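PDB 2RKV: trichothecene 3-O-acetyltransferase from Gibberella zeae, which probably transfers an acetyl group from acetyl coenzyme A to the 3-hydroxyl of trichothecene mycotoxins such as T-2 and deoxynivalenol, as a member of the BAHD superfamily. Local coordinates for residues 25-30 with 388-393; 85-90 with 138-143; 104-109 with 399-404; 194-199 with 297-302; 275-280 with 431-436. All coordinates share one frame; numbering follows the deposited sequence. Where two conformers were deposited one is given.

Contact 1: residues 25-30 with 388-393; sequences LLYPVS and YDFGLG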
# COMPACT_ATOMS: atom_id res chain seq x y z
N LEU A 25 -4.74 -10.48 7.62
CA LEU A 25 -3.86 -11.42 8.31
C LEU A 25 -4.68 -12.67 8.61
O LEU A 25 -5.76 -12.59 9.19
CB LEU A 25 -3.32 -10.78 9.60
CG LEU A 25 -2.22 -9.70 9.49
CD1 LEU A 25 -2.65 -8.48 8.70
CD2 LEU A 25 -1.72 -9.28 10.89
N LEU A 26 -4.16 -13.82 8.18
CA LEU A 26 -4.80 -15.11 8.40
C LEU A 26 -4.10 -15.87 9.52
O LEU A 26 -2.87 -15.99 9.52
CB LEU A 26 -4.76 -15.95 7.11
CG LEU A 26 -5.22 -17.41 7.22
CD1 LEU A 26 -6.74 -17.48 7.41
CD2 LEU A 26 -4.79 -18.20 5.98
N TYR A 27 -4.88 -16.38 10.47
CA TYR A 27 -4.38 -17.21 11.55
C TYR A 27 -5.17 -18.50 11.59
O TYR A 27 -6.39 -18.46 11.42
CB TYR A 27 -4.60 -16.54 12.90
CG TYR A 27 -3.92 -15.21 13.09
CD1 TYR A 27 -2.68 -15.14 13.73
CD2 TYR A 27 -4.52 -14.03 12.66
CE1 TYR A 27 -2.06 -13.92 13.92
CE2 TYR A 27 -3.90 -12.80 12.85
CZ TYR A 27 -2.67 -12.76 13.48
OH TYR A 27 -2.03 -11.55 13.69
N PRO A 28 -4.49 -19.63 11.85
CA PRO A 28 -5.27 -20.84 12.11
C PRO A 28 -5.93 -20.75 13.48
O PRO A 28 -5.39 -20.12 14.40
CB PRO A 28 -4.20 -21.95 12.11
CG PRO A 28 -2.98 -21.27 12.55
CD PRO A 28 -3.04 -19.89 11.94
N VAL A 29 -7.10 -21.38 13.61
CA VAL A 29 -7.80 -21.47 14.89
C VAL A 29 -8.15 -22.94 15.06
O VAL A 29 -8.95 -23.49 14.29
CB VAL A 29 -9.07 -20.59 14.91
CG1 VAL A 29 -9.89 -20.85 16.17
CG2 VAL A 29 -8.71 -19.10 14.78
N SER A 30 -7.55 -23.56 16.07
CA SER A 30 -7.69 -25.00 16.27
C SER A 30 -9.11 -25.44 16.62
O SER A 30 -9.59 -26.47 16.14
CB SER A 30 -6.72 -25.48 17.35
OG SER A 30 -6.81 -26.88 17.52
N TYR A 388 2.96 -9.76 14.34
CA TYR A 388 1.92 -9.40 15.34
C TYR A 388 0.96 -10.55 15.65
O TYR A 388 0.44 -11.19 14.74
CB TYR A 388 1.12 -8.15 14.93
CG TYR A 388 1.96 -7.02 14.36
CD1 TYR A 388 3.26 -6.78 14.82
CD2 TYR A 388 1.46 -6.19 13.36
CE1 TYR A 388 4.06 -5.76 14.26
CE2 TYR A 388 2.23 -5.17 12.80
CZ TYR A 388 3.52 -4.96 13.26
OH TYR A 388 4.29 -3.96 12.71
N ASP A 389 0.73 -10.79 16.95
CA ASP A 389 -0.14 -11.88 17.40
C ASP A 389 -1.40 -11.36 18.09
O ASP A 389 -2.33 -12.13 18.34
CB ASP A 389 0.62 -12.82 18.34
CG ASP A 389 1.17 -12.11 19.56
OD1 ASP A 389 0.39 -11.80 20.47
OD2 ASP A 389 2.40 -11.87 19.62
N PHE A 390 -1.41 -10.08 18.43
CA PHE A 390 -2.58 -9.45 19.08
C PHE A 390 -3.05 -10.12 20.38
O PHE A 390 -4.21 -9.99 20.76
CB PHE A 390 -3.75 -9.31 18.10
CG PHE A 390 -3.41 -8.52 16.87
CD1 PHE A 390 -2.93 -9.17 15.73
CD2 PHE A 390 -3.54 -7.13 16.86
CE1 PHE A 390 -2.59 -8.44 14.58
CE2 PHE A 390 -3.21 -6.39 15.73
CZ PHE A 390 -2.74 -7.05 14.58
N GLY A 391 -2.15 -10.84 21.06
CA GLY A 391 -2.52 -11.53 22.31
C GLY A 391 -3.61 -12.57 22.12
O GLY A 391 -4.28 -12.97 23.08
N LEU A 392 -3.79 -13.04 20.88
CA LEU A 392 -4.89 -13.96 20.58
C LEU A 392 -4.57 -15.41 20.88
O LEU A 392 -5.46 -16.25 20.89
CB LEU A 392 -5.35 -13.81 19.11
CG LEU A 392 -5.80 -12.42 18.66
CD1 LEU A 392 -6.15 -12.42 17.17
CD2 LEU A 392 -6.94 -11.87 19.53
N GLY A 393 -3.29 -15.71 21.12
CA GLY A 393 -2.84 -17.08 21.40
C GLY A 393 -2.85 -18.01 20.20
O GLY A 393 -2.86 -19.24 20.35

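Contact 2: residues 85-90 with 138-143; sequences VVKDLR and LLQLNF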
# COMPACT_ATOMS: atom_id res chain seq x y z
N VAL A 85 -16.08 -5.06 12.98
CA VAL A 85 -17.20 -5.88 12.55
C VAL A 85 -16.75 -7.32 12.76
O VAL A 85 -15.64 -7.68 12.39
CB VAL A 85 -17.53 -5.65 11.04
CG1 VAL A 85 -18.52 -6.70 10.51
CG2 VAL A 85 -18.09 -4.25 10.82
N VAL A 86 -17.62 -8.14 13.35
CA VAL A 86 -17.37 -9.56 13.49
C VAL A 86 -18.30 -10.30 12.53
O VAL A 86 -19.52 -10.07 12.56
CB VAL A 86 -17.58 -10.04 14.95
CG1 VAL A 86 -17.29 -11.53 15.09
CG2 VAL A 86 -16.71 -9.21 15.91
N LYS A 87 -17.71 -11.12 11.67
CA LYS A 87 -18.43 -11.90 10.67
C LYS A 87 -18.14 -13.38 10.84
O LYS A 87 -16.98 -13.79 10.79
CB LYS A 87 -17.97 -11.49 9.27
CG LYS A 87 -18.92 -10.63 8.48
CD LYS A 87 -18.84 -11.07 7.03
CE LYS A 87 -19.33 -10.02 6.06
NZ LYS A 87 -19.24 -10.59 4.70
N ASP A 88 -19.19 -14.19 11.02
CA ASP A 88 -19.01 -15.64 11.13
C ASP A 88 -19.26 -16.32 9.79
O ASP A 88 -20.41 -16.47 9.37
CB ASP A 88 -19.91 -16.25 12.22
CG ASP A 88 -19.72 -17.76 12.36
OD1 ASP A 88 -18.73 -18.32 11.80
OD2 ASP A 88 -20.55 -18.41 13.05
N LEU A 89 -18.18 -16.77 9.15
CA LEU A 89 -18.25 -17.36 7.81
C LEU A 89 -18.01 -18.87 7.81
O LEU A 89 -17.86 -19.48 6.76
CB LEU A 89 -17.23 -16.68 6.87
CG LEU A 89 -17.31 -15.16 6.73
CD1 LEU A 89 -16.07 -14.61 5.99
CD2 LEU A 89 -18.59 -14.73 6.07
N ARG A 90 -17.99 -19.46 9.01
CA ARG A 90 -17.70 -20.89 9.15
C ARG A 90 -18.65 -21.78 8.36
O ARG A 90 -18.25 -22.84 7.86
CB ARG A 90 -17.71 -21.32 10.62
CG ARG A 90 -16.52 -20.80 11.43
CD ARG A 90 -16.68 -21.11 12.90
NE ARG A 90 -17.79 -20.35 13.47
CZ ARG A 90 -18.28 -20.52 14.70
NH1 ARG A 90 -17.76 -21.44 15.50
NH2 ARG A 90 -19.29 -19.77 15.11
N LEU A 138 -10.77 0.99 10.26
CA LEU A 138 -11.88 0.07 10.41
C LEU A 138 -11.33 -1.35 10.44
O LEU A 138 -10.36 -1.64 9.75
CB LEU A 138 -12.87 0.19 9.24
CG LEU A 138 -13.68 1.49 9.11
CD1 LEU A 138 -14.35 1.55 7.76
CD2 LEU A 138 -14.73 1.59 10.22
N LEU A 139 -11.94 -2.21 11.26
CA LEU A 139 -11.45 -3.58 11.43
C LEU A 139 -12.55 -4.61 11.17
O LEU A 139 -13.73 -4.32 11.38
CB LEU A 139 -10.90 -3.75 12.85
CG LEU A 139 -9.79 -2.70 13.06
CD1 LEU A 139 -10.21 -1.61 14.06
CD2 LEU A 139 -8.44 -3.31 13.34
N GLN A 140 -12.17 -5.79 10.71
CA GLN A 140 -13.11 -6.90 10.57
C GLN A 140 -12.45 -8.19 11.01
O GLN A 140 -11.33 -8.51 10.59
CB GLN A 140 -13.63 -7.00 9.13
CG GLN A 140 -14.76 -8.04 8.94
CD GLN A 140 -15.69 -7.69 7.81
OE1 GLN A 140 -16.14 -6.55 7.70
NE2 GLN A 140 -15.99 -8.67 6.96
N LEU A 141 -13.13 -8.90 11.91
CA LEU A 141 -12.72 -10.24 12.33
C LEU A 141 -13.64 -11.22 11.63
O LEU A 141 -14.84 -11.19 11.85
CB LEU A 141 -12.87 -10.41 13.84
CG LEU A 141 -11.90 -9.63 14.73
CD1 LEU A 141 -12.30 -9.72 16.21
CD2 LEU A 141 -10.47 -10.11 14.52
N ASN A 142 -13.07 -12.08 10.79
CA ASN A 142 -13.84 -13.06 10.03
C ASN A 142 -13.53 -14.46 10.54
O ASN A 142 -12.38 -14.90 10.45
CB ASN A 142 -13.49 -12.99 8.54
CG ASN A 142 -13.67 -11.60 7.96
OD1 ASN A 142 -14.79 -11.22 7.59
ND2 ASN A 142 -12.58 -10.84 7.86
N PHE A 143 -14.53 -15.15 11.09
CA PHE A 143 -14.34 -16.55 11.45
C PHE A 143 -14.49 -17.40 10.19
O PHE A 143 -15.52 -17.32 9.53
CB PHE A 143 -15.37 -17.06 12.47
CG PHE A 143 -15.59 -16.18 13.67
CD1 PHE A 143 -14.63 -15.27 14.12
CD2 PHE A 143 -16.77 -16.30 14.37
CE1 PHE A 143 -14.86 -14.49 15.24
CE2 PHE A 143 -17.02 -15.52 15.50
CZ PHE A 143 -16.06 -14.61 15.93

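Contact 3: residues 104-109 with 399-404; sequences AGYPMA and TVRRPI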
# COMPACT_ATOMS: atom_id res chain seq x y z
N ALA A 104 -4.68 -23.80 -2.16
CA ALA A 104 -4.54 -22.86 -3.27
C ALA A 104 -3.38 -21.87 -3.10
O ALA A 104 -3.13 -21.05 -3.98
CB ALA A 104 -5.84 -22.10 -3.48
N GLY A 105 -2.69 -21.94 -1.96
CA GLY A 105 -1.56 -21.05 -1.68
C GLY A 105 -1.95 -19.61 -1.38
O GLY A 105 -1.21 -18.67 -1.71
N TYR A 106 -3.09 -19.43 -0.72
CA TYR A 106 -3.57 -18.10 -0.29
C TYR A 106 -3.74 -17.09 -1.44
O TYR A 106 -3.15 -16.00 -1.43
CB TYR A 106 -2.67 -17.53 0.83
CG TYR A 106 -2.18 -18.56 1.82
CD1 TYR A 106 -0.90 -19.10 1.71
CD2 TYR A 106 -3.01 -19.01 2.86
CE1 TYR A 106 -0.44 -20.06 2.60
CE2 TYR A 106 -2.55 -19.97 3.77
CZ TYR A 106 -1.27 -20.50 3.63
OH TYR A 106 -0.78 -21.44 4.50
N PRO A 107 -4.59 -17.43 -2.44
CA PRO A 107 -4.78 -16.52 -3.57
C PRO A 107 -5.57 -15.26 -3.21
O PRO A 107 -6.40 -15.29 -2.29
CB PRO A 107 -5.58 -17.37 -4.57
CG PRO A 107 -6.32 -18.31 -3.72
CD PRO A 107 -5.42 -18.64 -2.56
N MET A 108 -5.31 -14.19 -3.95
CA MET A 108 -6.01 -12.93 -3.74
C MET A 108 -7.53 -13.09 -3.86
O MET A 108 -8.29 -12.44 -3.13
CB MET A 108 -5.53 -11.88 -4.74
CG MET A 108 -5.73 -10.46 -4.26
SD MET A 108 -5.08 -9.32 -5.48
CE MET A 108 -4.89 -7.81 -4.51
N ALA A 109 -7.96 -13.97 -4.76
CA ALA A 109 -9.38 -14.21 -5.00
C ALA A 109 -10.12 -14.73 -3.76
O ALA A 109 -11.34 -14.57 -3.66
CB ALA A 109 -9.56 -15.16 -6.19
N THR A 399 -0.38 -16.18 6.83
CA THR A 399 -0.10 -15.34 5.67
C THR A 399 -0.60 -13.92 5.90
O THR A 399 -1.42 -13.67 6.79
CB THR A 399 -0.69 -15.92 4.34
OG1 THR A 399 -0.09 -15.26 3.22
CG2 THR A 399 -2.23 -15.74 4.27
N VAL A 400 -0.10 -13.00 5.08
CA VAL A 400 -0.47 -11.59 5.13
C VAL A 400 -0.71 -11.17 3.68
O VAL A 400 0.23 -11.09 2.89
CB VAL A 400 0.64 -10.72 5.74
CG1 VAL A 400 0.23 -9.25 5.77
CG2 VAL A 400 1.01 -11.22 7.14
N ARG A 401 -1.97 -10.93 3.33
CA ARG A 401 -2.37 -10.70 1.94
C ARG A 401 -3.31 -9.51 1.79
O ARG A 401 -4.16 -9.26 2.66
CB ARG A 401 -3.07 -11.94 1.36
CG ARG A 401 -2.29 -13.25 1.43
CD ARG A 401 -1.02 -13.22 0.57
NE ARG A 401 -0.88 -14.47 -0.18
CZ ARG A 401 0.28 -15.09 -0.44
NH1 ARG A 401 1.43 -14.61 0.03
NH2 ARG A 401 0.27 -16.21 -1.16
N ARG A 402 -3.15 -8.78 0.69
CA ARG A 402 -4.08 -7.72 0.36
C ARG A 402 -5.36 -8.29 -0.25
O ARG A 402 -5.30 -9.10 -1.19
CB ARG A 402 -3.46 -6.72 -0.63
CG ARG A 402 -4.17 -5.39 -0.55
CD ARG A 402 -4.32 -4.64 -1.87
NE ARG A 402 -4.93 -3.34 -1.58
CZ ARG A 402 -6.23 -3.16 -1.32
NH1 ARG A 402 -7.08 -4.18 -1.35
NH2 ARG A 402 -6.68 -1.95 -1.03
N PRO A 403 -6.54 -7.86 0.25
CA PRO A 403 -7.80 -8.22 -0.42
C PRO A 403 -7.88 -7.83 -1.90
O PRO A 403 -7.36 -6.79 -2.32
CB PRO A 403 -8.86 -7.45 0.38
CG PRO A 403 -8.26 -7.41 1.78
CD PRO A 403 -6.80 -7.08 1.48
N ILE A 404 -8.55 -8.68 -2.67
CA ILE A 404 -8.87 -8.35 -4.05
C ILE A 404 -9.96 -7.26 -4.10
O ILE A 404 -10.86 -7.22 -3.26
CB ILE A 404 -9.31 -9.62 -4.84
CG1 ILE A 404 -9.24 -9.37 -6.35
CG2 ILE A 404 -10.70 -10.12 -4.41
CD1 ILE A 404 -9.27 -10.66 -7.18

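Contact 4: residues 194-199 with 297-302; sequences TIVPYL and PAMGVS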
# COMPACT_ATOMS: atom_id res chain seq x y z
N THR A 194 3.05 20.46 9.83
CA THR A 194 4.36 21.10 9.75
C THR A 194 5.49 20.10 9.51
O THR A 194 6.67 20.48 9.46
CB THR A 194 4.68 21.91 11.03
OG1 THR A 194 4.64 21.02 12.15
CG2 THR A 194 3.66 23.05 11.22
N ILE A 195 5.15 18.82 9.34
CA ILE A 195 6.16 17.76 9.32
C ILE A 195 7.04 17.75 8.06
O ILE A 195 8.15 17.19 8.06
CB ILE A 195 5.55 16.36 9.61
CG1 ILE A 195 6.60 15.46 10.29
CG2 ILE A 195 4.92 15.73 8.34
CD1 ILE A 195 6.05 14.23 10.98
N VAL A 196 6.54 18.36 6.98
CA VAL A 196 7.33 18.60 5.78
C VAL A 196 7.56 20.11 5.66
O VAL A 196 6.62 20.86 5.34
CB VAL A 196 6.64 18.07 4.49
CG1 VAL A 196 7.53 18.33 3.26
CG2 VAL A 196 6.32 16.58 4.60
N PRO A 197 8.78 20.58 5.96
CA PRO A 197 9.07 22.01 5.86
C PRO A 197 8.91 22.50 4.42
O PRO A 197 9.42 21.86 3.50
CB PRO A 197 10.53 22.11 6.31
CG PRO A 197 10.80 20.85 7.07
CD PRO A 197 9.95 19.80 6.43
N TYR A 198 8.21 23.61 4.24
CA TYR A 198 7.93 24.10 2.89
C TYR A 198 9.12 24.81 2.27
O TYR A 198 10.02 25.27 2.98
CB TYR A 198 6.70 25.02 2.88
CG TYR A 198 5.43 24.36 3.37
CD1 TYR A 198 4.68 24.93 4.39
CD2 TYR A 198 4.99 23.16 2.81
CE1 TYR A 198 3.51 24.33 4.85
CE2 TYR A 198 3.82 22.54 3.26
CZ TYR A 198 3.09 23.14 4.28
OH TYR A 198 1.94 22.54 4.72
N LEU A 199 9.13 24.87 0.94
CA LEU A 199 10.13 25.63 0.21
C LEU A 199 9.69 27.09 0.16
O LEU A 199 8.50 27.39 0.03
CB LEU A 199 10.31 25.07 -1.21
CG LEU A 199 10.78 23.61 -1.35
CD1 LEU A 199 10.75 23.17 -2.80
CD2 LEU A 199 12.18 23.39 -0.76
N PRO A 297 12.42 8.45 6.07
CA PRO A 297 13.88 8.53 6.24
C PRO A 297 14.50 9.83 5.69
O PRO A 297 15.28 10.48 6.39
CB PRO A 297 14.39 7.30 5.49
CG PRO A 297 13.23 6.34 5.52
CD PRO A 297 12.03 7.23 5.34
N ALA A 298 14.13 10.22 4.47
CA ALA A 298 14.64 11.46 3.87
C ALA A 298 14.26 12.69 4.70
O ALA A 298 15.01 13.67 4.73
CB ALA A 298 14.16 11.61 2.43
N MET A 299 13.11 12.63 5.36
CA MET A 299 12.61 13.76 6.14
C MET A 299 13.10 13.74 7.60
O MET A 299 12.84 14.68 8.36
CB MET A 299 11.08 13.79 6.09
CG MET A 299 10.46 15.18 6.09
SD MET A 299 10.92 16.25 4.69
CE MET A 299 10.88 15.15 3.30
N GLY A 300 13.81 12.68 7.97
CA GLY A 300 14.29 12.49 9.34
C GLY A 300 13.17 12.20 10.33
O GLY A 300 13.26 12.55 11.51
N VAL A 301 12.12 11.54 9.85
CA VAL A 301 10.94 11.24 10.66
C VAL A 301 10.97 9.77 11.11
O VAL A 301 11.40 8.89 10.36
CB VAL A 301 9.63 11.58 9.89
CG1 VAL A 301 8.38 11.10 10.64
CG2 VAL A 301 9.55 13.09 9.62
N SER A 302 10.50 9.52 12.33
CA SER A 302 10.45 8.18 12.91
C SER A 302 9.64 7.21 12.05
O SER A 302 8.61 7.57 11.50
CB SER A 302 9.81 8.26 14.29
OG SER A 302 9.49 6.98 14.79

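Contact 5: residues 275-280 with 431-436; sequences RVRLER and DEDMDR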
# COMPACT_ATOMS: atom_id res chain seq x y z
N ARG A 275 8.17 -6.67 -21.94
CA ARG A 275 8.34 -7.78 -22.88
C ARG A 275 7.01 -8.31 -23.43
O ARG A 275 6.83 -8.38 -24.65
CB ARG A 275 9.15 -8.92 -22.24
CG ARG A 275 9.33 -10.15 -23.14
CD ARG A 275 10.31 -11.17 -22.55
NE ARG A 275 9.83 -11.75 -21.30
CZ ARG A 275 10.25 -11.39 -20.09
NH1 ARG A 275 9.74 -11.98 -19.00
NH2 ARG A 275 11.17 -10.44 -19.95
N VAL A 276 6.07 -8.67 -22.55
CA VAL A 276 4.78 -9.20 -23.04
C VAL A 276 3.97 -8.13 -23.78
O VAL A 276 3.22 -8.46 -24.72
CB VAL A 276 3.91 -9.90 -21.94
CG1 VAL A 276 4.71 -11.00 -21.24
CG2 VAL A 276 3.36 -8.89 -20.95
N ARG A 277 4.13 -6.87 -23.39
CA ARG A 277 3.42 -5.77 -24.04
C ARG A 277 3.88 -5.54 -25.48
O ARG A 277 3.13 -4.98 -26.28
CB ARG A 277 3.49 -4.49 -23.20
CG ARG A 277 2.54 -4.55 -22.01
CD ARG A 277 2.81 -3.49 -20.97
NE ARG A 277 1.75 -3.53 -19.96
CZ ARG A 277 1.69 -2.77 -18.87
NH1 ARG A 277 2.65 -1.89 -18.61
NH2 ARG A 277 0.66 -2.90 -18.04
N LEU A 278 5.10 -5.97 -25.79
CA LEU A 278 5.63 -5.90 -27.16
C LEU A 278 4.75 -6.66 -28.14
O LEU A 278 4.77 -6.39 -29.35
CB LEU A 278 7.05 -6.46 -27.22
CG LEU A 278 8.18 -5.57 -26.72
CD1 LEU A 278 9.45 -6.41 -26.56
CD2 LEU A 278 8.42 -4.39 -27.65
N GLU A 279 3.98 -7.62 -27.63
CA GLU A 279 3.06 -8.41 -28.45
C GLU A 279 1.81 -7.63 -28.88
O GLU A 279 1.09 -8.07 -29.77
CB GLU A 279 2.67 -9.71 -27.74
CG GLU A 279 3.85 -10.63 -27.43
CD GLU A 279 4.69 -10.96 -28.66
OE1 GLU A 279 4.11 -11.37 -29.69
OE2 GLU A 279 5.93 -10.82 -28.59
N ARG A 280 1.58 -6.47 -28.27
CA ARG A 280 0.41 -5.65 -28.63
C ARG A 280 0.71 -4.19 -28.97
O ARG A 280 -0.14 -3.51 -29.55
CB ARG A 280 -0.70 -5.75 -27.57
CG ARG A 280 -0.31 -5.27 -26.19
CD ARG A 280 -1.54 -5.22 -25.29
NE ARG A 280 -1.18 -4.75 -23.95
CZ ARG A 280 -1.16 -3.48 -23.56
NH1 ARG A 280 -1.49 -2.51 -24.42
NH2 ARG A 280 -0.82 -3.17 -22.32
N ASP A 431 -6.27 -8.53 -19.55
CA ASP A 431 -6.27 -9.97 -19.77
C ASP A 431 -5.17 -10.45 -20.72
O ASP A 431 -4.51 -11.45 -20.44
CB ASP A 431 -7.64 -10.44 -20.28
CG ASP A 431 -8.72 -10.41 -19.21
OD1 ASP A 431 -8.40 -10.20 -18.02
OD2 ASP A 431 -9.90 -10.61 -19.57
N GLU A 432 -4.97 -9.75 -21.82
CA GLU A 432 -4.01 -10.24 -22.81
C GLU A 432 -2.57 -10.19 -22.29
O GLU A 432 -1.78 -11.07 -22.60
CB GLU A 432 -4.17 -9.57 -24.18
CG GLU A 432 -3.94 -8.08 -24.24
CD GLU A 432 -4.30 -7.51 -25.60
OE1 GLU A 432 -5.28 -6.75 -25.68
OE2 GLU A 432 -3.61 -7.84 -26.59
N ASP A 433 -2.26 -9.17 -21.48
CA ASP A 433 -0.98 -9.08 -20.76
C ASP A 433 -0.84 -10.16 -19.69
O ASP A 433 0.18 -10.84 -19.61
CB ASP A 433 -0.84 -7.71 -20.10
CG ASP A 433 -0.55 -6.60 -21.10
OD1 ASP A 433 -0.40 -6.89 -22.31
OD2 ASP A 433 -0.49 -5.44 -20.67
N MET A 434 -1.87 -10.32 -18.86
CA MET A 434 -1.85 -11.34 -17.82
C MET A 434 -1.67 -12.75 -18.39
O MET A 434 -0.86 -13.53 -17.88
CB MET A 434 -3.11 -11.27 -16.95
CG MET A 434 -3.06 -12.18 -15.73
SD MET A 434 -1.96 -11.57 -14.43
CE MET A 434 -3.01 -10.31 -13.70
N ASP A 435 -2.41 -13.07 -19.45
CA ASP A 435 -2.34 -14.40 -20.07
C ASP A 435 -0.96 -14.67 -20.65
O ASP A 435 -0.41 -15.76 -20.44
CB ASP A 435 -3.41 -14.56 -21.16
CG ASP A 435 -4.83 -14.58 -20.60
OD1 ASP A 435 -5.02 -14.95 -19.42
OD2 ASP A 435 -5.75 -14.21 -21.36
N ARG A 436 -0.40 -13.69 -21.35
CA ARG A 436 0.94 -13.82 -21.93
C ARG A 436 2.01 -13.92 -20.85
O ARG A 436 2.96 -14.70 -20.98
CB ARG A 436 1.24 -12.66 -22.87
CG ARG A 436 0.45 -12.71 -24.17
CD ARG A 436 0.81 -11.56 -25.10
NE ARG A 436 0.19 -11.75 -26.41
CZ ARG A 436 -0.67 -10.91 -26.99
NH1 ARG A 436 -1.03 -9.78 -26.39
NH2 ARG A 436 -1.17 -11.21 -28.18
O HOH W 1 0.46 -8.19 -24.53
O HOH W 2 -1.91 -4.48 -18.55

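Contact 1: residues 25-30 with 388-393
Tyr27 OH donates a hydrogen bond to the carbonyl of Tyr388, with Tyr27 OH and Tyr388 O 2.7 Å apart. It ties strand 20-28 of a mixed sheet to the loop before strand 399-401, just where that loop enters a type I' beta turn, Asp389 to Leu392. Tyr27 CG lies anti to the carbonyl carbon (chi1 -61°), which sends the ring across toward residues 388-390. Tyr388 O lies at the edge of the Tyr27 ring, in its plane, while the hydroxyl stands above the carbonyl plane. Tyr27 OH also meets the edge of the Phe390 ring, 3.3 Å from Phe390 CD1, and the two side chains cross at about a right angle. Leu25 CD2 reaches the same ring in its plane, 3.9 Å from Phe390 CE1. Asp389 turns away from the strand. Its OD1 accepts from Gly391 N in an Asx turn, and its carboxylate also pairs with Arg176 and Lys396. Helix 161-176 and strand 147-155 pack on Phe390 too. Leu392 N donates to Asp389 O at 3.1 Å, closing the turn.

Contact 2: residues 85-90 with 138-143
Val86 meets the ring of Phe143 on the face of the sheet that carries both, where a parallel strand pair puts Val86 CG1 within 3.4 Å of Phe143 CZ. Val86 CG1 is anti to the backbone N (chi1 -179°), which turns it to the tip of that ring. Asp88 crosses the same ring at about a right angle, its CB 3.8 Å from Phe143 CD2. On the other face, Gln140 lies alongside Val85. The Gln140 amide is held flat by its neighbour: Gln140 NE2 donates to Asn142 OD1 at 2.9 Å, nearly straight at 171° and in plane for both groups. Five backbone bonds fix the register, pairing Val85 with Gln140 through Asp88 with Phe143; the last of them is Leu89 N to Phe143 O at 2.7 Å. Asp88 OD1 accepts Arg90 N in an Asx turn, and Arg90 NE from the opposite face of its plane in a side-on salt bridge that also sets Arg90 NH2 on Asp88 OD2, both side-chain bonds 2.8 Å. Asn142 ND2 is satisfied by the carbonyls of Ile116 and Ile149. Strand 83-88 is outermost here; strand 137-144 lies between it and antiparallel strand 147-155, and helix 35-52 packs on Leu139 and stacks Tyr35 on Phe143.

Contact 3: residues 104-109 with 399-404
Arg401 reaches across to the backbone carbonyls of Gly105 and Tyr106. Arg401 NE donates to Tyr106 O at 3.0 Å in a nearly straight bond of 169°. That oxygen is met on a lone pair, in its carbonyl plane, and it lies in the guanidinium plane. Arg401 NH2 adds two weak bonds, a bent one to Gly105 O at 2.9 Å and a longer one to Tyr106 O. Bends at chi2 and chi3 (-66° and -136°) fold the arginine back so that its edge faces these carbonyls. Gly105 closes the end of helix 98-104 in a Schellman motif, so the arginine holds the chain just as it leaves that helix. Strand 399-401, at the edge of the mixed sheet, supplies the other side. There Thr399 lies over one face of the Tyr106 ring in a CH-pi contact, with Thr399 CB 4.1 Å from the ring centroid. Tyr106 OH is satisfied by Glu398. Further on, Met108 stretches out along residues 402-404. Met108 CG lies 3.4 Å from Arg402 O and Met108 CE 3.5 Å from Pro403 O. Ile404 CB packs 3.7 Å from Met108 CG. The Arg402 guanidinium turns to other acceptors. Arg402 NH1 donates to Pro403 O at 2.8 Å and also bonds Gln22, while NH2 bonds Thr121. Trp231 and Phe233 of strand 229-236 also touch Met108.

Contact 4: residues 194-199 with 297-302
Ile195 CG1 stands anti to the backbone N (chi1 -150°), and chi2 carries CD1 on to the two methyls of Val301. Ile195 CG1 lies 3.8 Å from Val301 CG2. Ile195 CD1 is 3.9 Å from both Val301 CG1 and Val301 CG2, so the isoleucine tip meets the pair of methyls. The two side chains cross at about a right angle. Met299 is bent at chi2 and chi3 (61° and 42°), which curls its thioether beside Val196 and Pro197. Met299 CG sits 3.6 Å from Ile195 O. Met299 SD lies 4.1 Å from Pro197 CD and 4.2 Å from Val196 CG1, and Met299 and Pro197 slide past each other in opposite directions. The short, weakly bonded helix 296-299 ends here. Gly300 has a positive phi in a Schellman motif; Met299 before it and Val301 after it both point toward 194-199. No hydrogen bond joins the segments, and the packing is apolar and near the surface. Leu309 also touches Val196 and Val301, and helix 340-356 packs on Val196 through Ala351.

Contact 5: residues 275-280 with 431-436
Glu279 lays its CB over one face of the Arg436 guanidinium, 3.5 Å from Arg436 NE. Val276 packs on the same arginine, Val276 CB 4.0 Å from Arg436 CB. The main grip is on Asp433. Arg280 takes that carboxylate side-on, Arg280 NE to Asp433 OD1 and NH2 to OD2, both at 2.8 Å and on the syn side. The Arg280 chain runs extended from CG to NE (chi2 172°), bringing its guanidinium to Asp433. Arg277 NE adds a bond to Asp433 OD2 at 3.0 Å, nearly straight at 171°, but from above the carboxylate plane. This salt-bridge network joins the end of helix 261-277 and the turn after it to the first turns of helix 431-439. Two positive groups on one buried carboxylate would probably favour its charged form. Two waters join the network: one bonds Val276 O, Asp433 OD1 and Arg436 NH1, the other Asp433 OD2 and Arg277 NH2. Glu432 OE2 lies 3.6 Å from Arg280 CD, and the same Glu432 OE2 takes Arg436 NH1 on its anti lone pair at 3.2 Å. The far ends of the arginines also bond outward, Arg277 to Ser374 O and Ser410 OG, and Arg280 NH2 to Ser372 O.

Overall arrangement
Contacts 1, 2 and 3 reach the five-stranded mixed sheet. Contacts 1 and 3 touch through neighbouring strands 20-28 and 399-401, with centres about 16 Å apart. Contact 2 holds the other edge strand, 83-88, about 13 Å from contact 1 between centres. Along the chain contact 2 is nested inside contact 1, while contacts 1 and 3 cross, so chain from near residue 400 completes the N-terminal sheet. Contact 4 (loop 194-199, end of helix 296-299) is nested inside contacts 1 and 3, its centre about 34 to 40 Å from the others. Contact 5, centred about 23 Å from contact 3, joins two helices beside the seven-stranded sheet and crosses contacts 1, 3 and 4. The Arg402 side chain of contact 3 is about 6 Å from the bound toxin.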